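Local coordinates for VgrG protein (Vibrio cholerae, PDB 4DTH) that probably cross-links G-actin through its actin cross-linking domain, a toxin module that binds ATP and magnesium, at residues F118-L130 with A147-S161. Sequence-based numbering, arbitrary orientation.
Sequences FTTHIDQSNHQPL and AKHVIAAGNGISAES. With SO4 (sulfate ion), chain G.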
ATOM      1  N   PHE A 118       8.961  -8.014 -21.577  1.00 17.63           N
ATOM      2  CA  PHE A 118      10.131  -8.310 -20.735  1.00 16.99           C
ATOM      3  C   PHE A 118      10.727  -9.674 -21.101  1.00 19.68           C
ATOM      4  O   PHE A 118      11.951  -9.818 -21.100  1.00 17.78           O
ATOM      5  CB  PHE A 118       9.748  -8.287 -19.247  1.00 18.80           C
ATOM      6  CG  PHE A 118       9.815  -6.956 -18.525  1.00 19.46           C
ATOM      7  CD1 PHE A 118      10.936  -6.136 -18.642  1.00 22.68           C
ATOM      8  CD2 PHE A 118       8.824  -6.589 -17.622  1.00 21.27           C
ATOM      9  CE1 PHE A 118      11.032  -4.943 -17.912  1.00 23.23           C
ATOM     10  CE2 PHE A 118       8.921  -5.393 -16.897  1.00 23.61           C
ATOM     11  CZ  PHE A 118      10.016  -4.572 -17.062  1.00 21.60           C
ATOM     12  N   THR A 119       9.860 -10.676 -21.394  1.00 17.21           N
ATOM     13  CA  THR A 119      10.278 -12.034 -21.805  1.00 16.95           C
ATOM     14  C   THR A 119      11.181 -11.939 -23.051  1.00 20.44           C
ATOM     15  O   THR A 119      12.236 -12.570 -23.083  1.00 20.58           O
ATOM     16  CB  THR A 119       9.053 -12.954 -21.992  1.00 22.19           C
ATOM     17  OG1 THR A 119       8.306 -13.002 -20.774  1.00 21.37           O
ATOM     18  CG2 THR A 119       9.442 -14.379 -22.423  1.00 22.61           C
ATOM     19  N   THR A 120      10.793 -11.115 -24.047  1.00 17.84           N
ATOM     20  CA  THR A 120      11.600 -10.910 -25.254  1.00 18.45           C
ATOM     21  C   THR A 120      12.863 -10.124 -24.892  1.00 21.54           C
ATOM     22  O   THR A 120      13.939 -10.471 -25.367  1.00 21.30           O
ATOM     23  CB  THR A 120      10.752 -10.211 -26.341  1.00 25.18           C
ATOM     24  OG1 THR A 120       9.661 -11.067 -26.661  1.00 23.29           O
ATOM     25  CG2 THR A 120      11.540  -9.905 -27.613  1.00 24.40           C
ATOM     26  N   HIS A 121      12.731  -9.093 -24.024  1.00 18.41           N
ATOM     27  CA  HIS A 121      13.853  -8.239 -23.620  1.00 17.70           C
ATOM     28  C   HIS A 121      15.010  -9.012 -22.998  1.00 21.25           C
ATOM     29  O   HIS A 121      16.145  -8.795 -23.381  1.00 21.12           O
ATOM     30  CB  HIS A 121      13.382  -7.113 -22.679  1.00 18.04           C
ATOM     31  CG  HIS A 121      14.456  -6.108 -22.379  1.00 21.45           C
ATOM     32  ND1 HIS A 121      14.697  -5.039 -23.221  1.00 23.38           N
ATOM     33  CD2 HIS A 121      15.326  -6.049 -21.338  1.00 23.28           C
ATOM     34  CE1 HIS A 121      15.679  -4.350 -22.662  1.00 23.12           C
ATOM     35  NE2 HIS A 121      16.097  -4.921 -21.533  1.00 23.27           N
ATOM     36  N   ILE A 122      14.740  -9.931 -22.079  1.00 18.22           N
ATOM     37  CA  ILE A 122      15.813 -10.727 -21.454  1.00 18.76           C
ATOM     38  C   ILE A 122      16.409 -11.783 -22.412  1.00 23.20           C
ATOM     39  O   ILE A 122      17.497 -12.316 -22.164  1.00 22.44           O
ATOM     40  CB  ILE A 122      15.377 -11.342 -20.108  1.00 21.53           C
ATOM     41  CG1 ILE A 122      14.179 -12.318 -20.296  1.00 21.17           C
ATOM     42  CG2 ILE A 122      15.112 -10.246 -19.059  1.00 22.42           C
ATOM     43  CD1 ILE A 122      13.935 -13.338 -19.120  1.00 25.11           C
ATOM     44  N   ASP A 123      15.692 -12.075 -23.503  1.00 21.07           N
ATOM     45  CA  ASP A 123      16.171 -13.032 -24.489  1.00 21.80           C
ATOM     46  C   ASP A 123      17.143 -12.380 -25.453  1.00 27.09           C
ATOM     47  O   ASP A 123      18.140 -12.993 -25.807  1.00 26.25           O
ATOM     48  CB  ASP A 123      15.000 -13.669 -25.247  1.00 23.32           C
ATOM     49  CG  ASP A 123      15.410 -14.871 -26.070  1.00 30.79           C
ATOM     50  OD1 ASP A 123      15.995 -15.823 -25.490  1.00 30.90           O
ATOM     51  OD2 ASP A 123      15.166 -14.860 -27.284  1.00 31.97           O
ATOM     52  N   GLN A 124      16.870 -11.138 -25.873  1.00 24.88           N
ATOM     53  CA  GLN A 124      17.730 -10.503 -26.865  1.00 24.99           C
ATOM     54  C   GLN A 124      18.470  -9.249 -26.445  1.00 25.81           C
ATOM     55  O   GLN A 124      19.341  -8.779 -27.181  1.00 25.81           O
ATOM     56  CB  GLN A 124      16.928 -10.239 -28.123  1.00 26.66           C
ATOM     57  CG  GLN A 124      15.803  -9.259 -27.932  1.00 34.83           C
ATOM     58  CD  GLN A 124      14.854  -9.318 -29.084  1.00 59.75           C
ATOM     59  OE1 GLN A 124      14.524 -10.396 -29.602  1.00 54.73           O
ATOM     60  NE2 GLN A 124      14.372  -8.153 -29.488  1.00 53.99           N
ATOM     61  N   SER A 125      18.091  -8.687 -25.299  1.00 20.65           N
ATOM     62  CA  SER A 125      18.700  -7.476 -24.787  1.00 20.34           C
ATOM     63  C   SER A 125      19.013  -7.638 -23.305  1.00 21.79           C
ATOM     64  O   SER A 125      18.840  -6.701 -22.540  1.00 20.18           O
ATOM     65  CB  SER A 125      17.783  -6.282 -25.039  1.00 23.84           C
ATOM     66  OG  SER A 125      17.643  -6.077 -26.436  1.00 29.55           O
ATOM     67  N   ASN A 126      19.462  -8.840 -22.894  1.00 19.86           N
ATOM     68  CA  ASN A 126      19.765  -9.087 -21.482  1.00 19.42           C
ATOM     69  C   ASN A 126      20.829  -8.116 -20.962  1.00 22.64           C
ATOM     70  O   ASN A 126      21.791  -7.821 -21.678  1.00 21.61           O
ATOM     71  CB  ASN A 126      20.171 -10.543 -21.246  1.00 20.76           C
ATOM     72  CG  ASN A 126      19.825 -11.014 -19.848  1.00 24.98           C
ATOM     73  OD1 ASN A 126      18.820 -10.603 -19.256  1.00 22.66           O
ATOM     74  ND2 ASN A 126      20.632 -11.913 -19.312  1.00 21.53           N
ATOM     75  N   HIS A 127      20.614  -7.579 -19.742  1.00 19.13           N
ATOM     76  CA  HIS A 127      21.511  -6.601 -19.090  1.00 18.43           C
ATOM     77  C   HIS A 127      21.537  -5.235 -19.785  1.00 22.11           C
ATOM     78  O   HIS A 127      22.539  -4.527 -19.730  1.00 20.40           O
ATOM     79  CB  HIS A 127      22.920  -7.169 -18.853  1.00 19.39           C
ATOM     80  CG  HIS A 127      22.962  -8.275 -17.845  1.00 22.10           C
ATOM     81  ND1 HIS A 127      23.173  -8.015 -16.503  1.00 23.21           N
ATOM     82  CD2 HIS A 127      22.870  -9.612 -18.024  1.00 23.40           C
ATOM     83  CE1 HIS A 127      23.181  -9.195 -15.905  1.00 22.63           C
ATOM     84  NE2 HIS A 127      23.013 -10.188 -16.778  1.00 23.08           N
ATOM     85  N   GLN A 128      20.410  -4.870 -20.411  1.00 19.99           N
ATOM     86  CA  GLN A 128      20.263  -3.573 -21.063  0.60 19.76           C
ATOM     87  C   GLN A 128      19.039  -2.859 -20.506  1.00 23.05           C
ATOM     88  O   GLN A 128      18.082  -3.526 -20.070  1.00 22.33           O
ATOM     89  CB  GLN A 128      20.082  -3.734 -22.575  0.60 20.95           C
ATOM     90  CG  GLN A 128      21.345  -4.121 -23.298  0.60 24.30           C
ATOM     91  CD  GLN A 128      20.957  -4.545 -24.671  0.60 35.44           C
ATOM     92  OE1 GLN A 128      20.302  -3.853 -25.426  0.60 28.70           O
ATOM     93  NE2 GLN A 128      21.237  -5.748 -24.980  0.60 34.85           N
ATOM     94  N   PRO A 129      19.011  -1.498 -20.563  1.00 19.59           N
ATOM     95  CA  PRO A 129      17.807  -0.815 -20.080  1.00 19.31           C
ATOM     96  C   PRO A 129      16.638  -1.082 -21.013  1.00 22.78           C
ATOM     97  O   PRO A 129      16.830  -1.371 -22.205  1.00 21.80           O
ATOM     98  CB  PRO A 129      18.172   0.674 -20.141  1.00 21.41           C
ATOM     99  CG  PRO A 129      19.312   0.777 -21.061  1.00 26.00           C
ATOM    100  CD  PRO A 129      20.021  -0.536 -21.079  1.00 21.26           C
ATOM    101  N   LEU A 130      15.428  -0.965 -20.469  1.00 20.14           N
ATOM    102  CA  LEU A 130      14.185  -1.039 -21.223  1.00 21.21           C
ATOM    103  C   LEU A 130      14.142   0.233 -22.064  1.00 25.27           C
ATOM    104  O   LEU A 130      14.574   1.291 -21.588  1.00 25.08           O
ATOM    105  CB  LEU A 130      13.002  -0.969 -20.238  1.00 22.34           C
ATOM    106  CG  LEU A 130      12.076  -2.156 -20.051  1.00 29.21           C
ATOM    107  CD1 LEU A 130      10.718  -1.670 -19.570  1.00 29.01           C
ATOM    108  CD2 LEU A 130      11.865  -2.950 -21.332  1.00 31.69           C
ATOM    109  N   ALA A 147      16.771   6.331 -17.098  1.00 27.78           N
ATOM    110  CA  ALA A 147      17.508   5.544 -18.085  1.00 27.79           C
ATOM    111  C   ALA A 147      18.704   4.816 -17.462  1.00 28.67           C
ATOM    112  O   ALA A 147      19.234   3.890 -18.079  1.00 28.35           O
ATOM    113  CB  ALA A 147      17.962   6.434 -19.235  1.00 29.19           C
ATOM    114  N   LYS A 148      19.124   5.225 -16.251  1.00 24.76           N
ATOM    115  CA  LYS A 148      20.235   4.621 -15.523  1.00 24.54           C
ATOM    116  C   LYS A 148      19.764   3.344 -14.817  1.00 26.27           C
ATOM    117  O   LYS A 148      19.649   3.291 -13.593  1.00 26.76           O
ATOM    118  CB  LYS A 148      20.873   5.628 -14.543  1.00 28.89           C
ATOM    119  CG  LYS A 148      22.372   5.794 -14.750  1.00 54.02           C
ATOM    120  CD  LYS A 148      22.944   6.936 -13.915  1.00 69.38           C
ATOM    121  CE  LYS A 148      24.452   6.926 -13.921  1.00 83.64           C
ATOM    122  NZ  LYS A 148      24.981   5.986 -12.911  1.00 94.55           N
ATOM    123  N   HIS A 149      19.444   2.326 -15.623  1.00 21.49           N
ATOM    124  CA  HIS A 149      19.002   1.011 -15.161  1.00 20.04           C
ATOM    125  C   HIS A 149      19.325  -0.040 -16.207  1.00 23.06           C
ATOM    126  O   HIS A 149      19.591   0.295 -17.363  1.00 22.14           O
ATOM    127  CB  HIS A 149      17.475   0.994 -14.852  1.00 19.56           C
ATOM    128  CG  HIS A 149      16.603   0.857 -16.070  1.00 21.76           C
ATOM    129  ND1 HIS A 149      16.162   1.966 -16.772  1.00 22.73           N
ATOM    130  CD2 HIS A 149      16.142  -0.261 -16.687  1.00 22.29           C
ATOM    131  CE1 HIS A 149      15.449   1.494 -17.783  1.00 21.56           C
ATOM    132  NE2 HIS A 149      15.408   0.159 -17.772  1.00 21.84           N
ATOM    133  N   VAL A 150      19.284  -1.313 -15.803  1.00 19.13           N
ATOM    134  CA  VAL A 150      19.386  -2.458 -16.707  1.00 18.48           C
ATOM    135  C   VAL A 150      18.372  -3.499 -16.253  1.00 21.44           C
ATOM    136  O   VAL A 150      18.060  -3.584 -15.059  1.00 20.73           O
ATOM    137  CB  VAL A 150      20.810  -3.077 -16.888  1.00 21.79           C
ATOM    138  CG1 VAL A 150      21.774  -2.100 -17.547  1.00 21.36           C
ATOM    139  CG2 VAL A 150      21.384  -3.624 -15.579  1.00 21.36           C
ATOM    140  N   ILE A 151      17.869  -4.288 -17.200  1.00 17.55           N
ATOM    141  CA  ILE A 151      16.949  -5.391 -16.911  1.00 17.11           C
ATOM    142  C   ILE A 151      17.731  -6.664 -17.201  1.00 20.78           C
ATOM    143  O   ILE A 151      18.314  -6.789 -18.284  1.00 19.21           O
ATOM    144  CB  ILE A 151      15.652  -5.303 -17.777  1.00 19.84           C
ATOM    145  CG1 ILE A 151      14.859  -3.997 -17.509  1.00 20.26           C
ATOM    146  CG2 ILE A 151      14.770  -6.572 -17.602  1.00 19.17           C
ATOM    147  CD1 ILE A 151      14.268  -3.841 -16.053  1.00 22.26           C
ATOM    148  N   ALA A 152      17.718  -7.617 -16.263  1.00 18.35           N
ATOM    149  CA  ALA A 152      18.432  -8.879 -16.433  1.00 18.27           C
ATOM    150  C   ALA A 152      17.612 -10.066 -15.973  1.00 21.39           C
ATOM    151  O   ALA A 152      16.899  -9.980 -14.974  1.00 19.27           O
ATOM    152  CB  ALA A 152      19.764  -8.845 -15.708  1.00 19.49           C
ATOM    153  N   ALA A 153      17.728 -11.182 -16.698  1.00 19.49           N
ATOM    154  CA  ALA A 153      17.022 -12.430 -16.410  1.00 19.38           C
ATOM    155  C   ALA A 153      17.428 -13.026 -15.078  1.00 22.49           C
ATOM    156  O   ALA A 153      18.573 -12.858 -14.641  1.00 21.90           O
ATOM    157  CB  ALA A 153      17.314 -13.433 -17.502  1.00 20.32           C
ATOM    158  N   GLY A 154      16.487 -13.730 -14.455  1.00 20.90           N
ATOM    159  CA  GLY A 154      16.710 -14.417 -13.191  1.00 21.54           C
ATOM    160  C   GLY A 154      17.144 -13.470 -12.097  1.00 25.34           C
ATOM    161  O   GLY A 154      16.491 -12.449 -11.866  1.00 24.01           O
ATOM    162  N   ASN A 155      18.273 -13.779 -11.454  1.00 24.54           N
ATOM    163  CA  ASN A 155      18.789 -12.917 -10.401  1.00 25.16           C
ATOM    164  C   ASN A 155      19.870 -11.927 -10.899  1.00 28.07           C
ATOM    165  O   ASN A 155      20.466 -11.203 -10.105  1.00 26.67           O
ATOM    166  CB  ASN A 155      19.190 -13.743  -9.160  1.00 30.22           C
ATOM    167  CG  ASN A 155      17.982 -14.374  -8.487  1.00 61.26           C
ATOM    168  OD1 ASN A 155      17.068 -13.686  -8.005  1.00 53.96           O
ATOM    169  ND2 ASN A 155      17.928 -15.698  -8.472  1.00 56.47           N
ATOM    170  N   GLY A 156      20.041 -11.853 -12.223  1.00 23.92           N
ATOM    171  CA  GLY A 156      20.967 -10.927 -12.870  1.00 23.58           C
ATOM    172  C   GLY A 156      22.454 -11.179 -12.687  1.00 28.58           C
ATOM    173  O   GLY A 156      23.260 -10.267 -12.902  1.00 27.66           O
ATOM    174  N   ILE A 157      22.841 -12.414 -12.311  1.00 25.76           N
ATOM    175  CA  ILE A 157      24.256 -12.771 -12.134  1.00 27.01           C
ATOM    176  C   ILE A 157      24.865 -13.255 -13.464  1.00 29.77           C
ATOM    177  O   ILE A 157      25.968 -12.839 -13.820  1.00 29.44           O
ATOM    178  CB  ILE A 157      24.474 -13.763 -10.948  1.00 31.09           C
ATOM    179  CG1 ILE A 157      24.050 -13.103  -9.602  1.00 31.97           C
ATOM    180  CG2 ILE A 157      25.937 -14.279 -10.889  1.00 32.27           C
ATOM    181  CD1 ILE A 157      23.828 -14.065  -8.417  1.00 42.17           C
ATOM    182  N   SER A 158      24.140 -14.115 -14.198  1.00 25.59           N
ATOM    183  CA  SER A 158      24.613 -14.664 -15.470  1.00 25.40           C
ATOM    184  C   SER A 158      24.381 -13.715 -16.644  1.00 26.89           C
ATOM    185  O   SER A 158      23.380 -12.992 -16.661  1.00 23.65           O
ATOM    186  CB  SER A 158      23.933 -15.998 -15.756  1.00 29.93           C
ATOM    187  OG  SER A 158      24.245 -16.941 -14.745  1.00 40.48           O
ATOM    188  N   ALA A 159      25.268 -13.776 -17.659  1.00 25.04           N
ATOM    189  CA  ALA A 159      25.117 -12.950 -18.857  1.00 25.41           C
ATOM    190  C   ALA A 159      23.896 -13.391 -19.674  1.00 28.02           C
ATOM    191  O   ALA A 159      23.241 -12.550 -20.290  1.00 26.46           O
ATOM    192  CB  ALA A 159      26.368 -13.022 -19.710  1.00 27.00           C
ATOM    193  N   GLU A 160      23.588 -14.698 -19.672  1.00 24.87           N
ATOM    194  CA  GLU A 160      22.449 -15.244 -20.421  1.00 25.35           C
ATOM    195  C   GLU A 160      21.332 -15.741 -19.521  1.00 28.06           C
ATOM    196  O   GLU A 160      21.590 -16.205 -18.408  1.00 27.29           O
ATOM    197  CB  GLU A 160      22.901 -16.395 -21.322  1.00 27.34           C
ATOM    198  CG  GLU A 160      23.859 -15.964 -22.419  1.00 35.63           C
ATOM    199  CD  GLU A 160      24.430 -17.085 -23.266  1.00 60.93           C
ATOM    200  OE1 GLU A 160      23.782 -18.150 -23.387  1.00 47.10           O
ATOM    201  OE2 GLU A 160      25.527 -16.883 -23.834  1.00 60.37           O
ATOM    202  N   SER A 161      20.092 -15.704 -20.035  1.00 24.17           N
ATOM    203  CA  SER A 161      18.909 -16.184 -19.317  1.00 23.93           C
ATOM    204  C   SER A 161      18.832 -17.723 -19.320  1.00 28.75           C
ATOM    205  O   SER A 161      19.637 -18.401 -19.965  1.00 28.10           O
ATOM    206  CB  SER A 161      17.651 -15.651 -20.002  1.00 25.35           C
ATOM    207  OG  SER A 161      17.384 -16.407 -21.172  1.00 28.04           O
TER
HETATM  208  S   SO4 G 406      21.014 -15.795 -12.318  1.00 53.08           S
HETATM  209  O1  SO4 G 406      21.882 -16.988 -12.324  1.00 54.71           O
HETATM  210  O2  SO4 G 406      19.600 -16.236 -12.221  1.00 48.02           O
HETATM  211  O3  SO4 G 406      21.360 -14.954 -11.163  1.00 51.23           O
HETATM  212  O4  SO4 G 406      21.249 -15.017 -13.556  1.00 49.57           O
HETATM  213  O   HOH W   1      19.520 -14.153 -22.499  1.00 23.52           O
HETATM  214  O   HOH W   2      15.486 -15.856 -22.804  1.00 22.40           O
HETATM  215  O   HOH W   3      20.647 -12.532 -16.378  1.00 24.18           O
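Asn126 has its CG roughly anti to the backbone N (chi1 -151°), which sends its amide across to Ala153 and Ala159. At His127, CG is instead anti to the carbonyl carbon (chi1 -67°), and the ring reaches Ala152 and Ser158.

The Asn126 amide uses both ends. OD1 accepts from Ala153 N at 2.8 Å, in the carbonyl plane and on a lone pair. ND2 gives one hydrogen to Ala159 O at 2.9 Å, meeting that carbonyl from above its plane. A water takes a further bond from ND2 and donates to Ala153 O and Ser158 O. These bonds fix the flip of the amide.

His127 NE2 donates to Ser158 O at 2.8 Å, close to the ring plane. Ala152 CB sits over the ring face, 3.5 Å from the centroid, a CH-pi contact. Tyr69 OH is hydrogen-bonded to ND1, so both ring nitrogens are engaged.

A G1 beta bulge sets His127, at positive phi, and Gln128 against the single residue Ile151. His127 N binds Ile151 O. Gln128 O is gripped from opposite faces of its plane by Ile151 N and His121 NE2. Farther along, Leu130 N donates to His149 NE2 at 2.9 Å, while His149 ND1 is hydrogen-bonded to Asn146 O. Pro129 CB makes a CH-pi contact over one face of the His149 ring, offset toward its rim.

Ile151 packs its CD1 against Phe118 CE1 (3.9 Å) and its CG2 against Ile122. Ile122 CD1 touches Ala153 CB at 3.7 Å.

A sulfate, probably from the crystallisation liquor, is bound by the backbone N of Asn155, Ile157 and Ser158.

Residues 118-124, the last turns of helix 101-124, lie at 86° to strand 150-153. That strand pairs antiparallel with strand 34-38, while Leu60 of strand 56-68 touches Phe118 and Leu130.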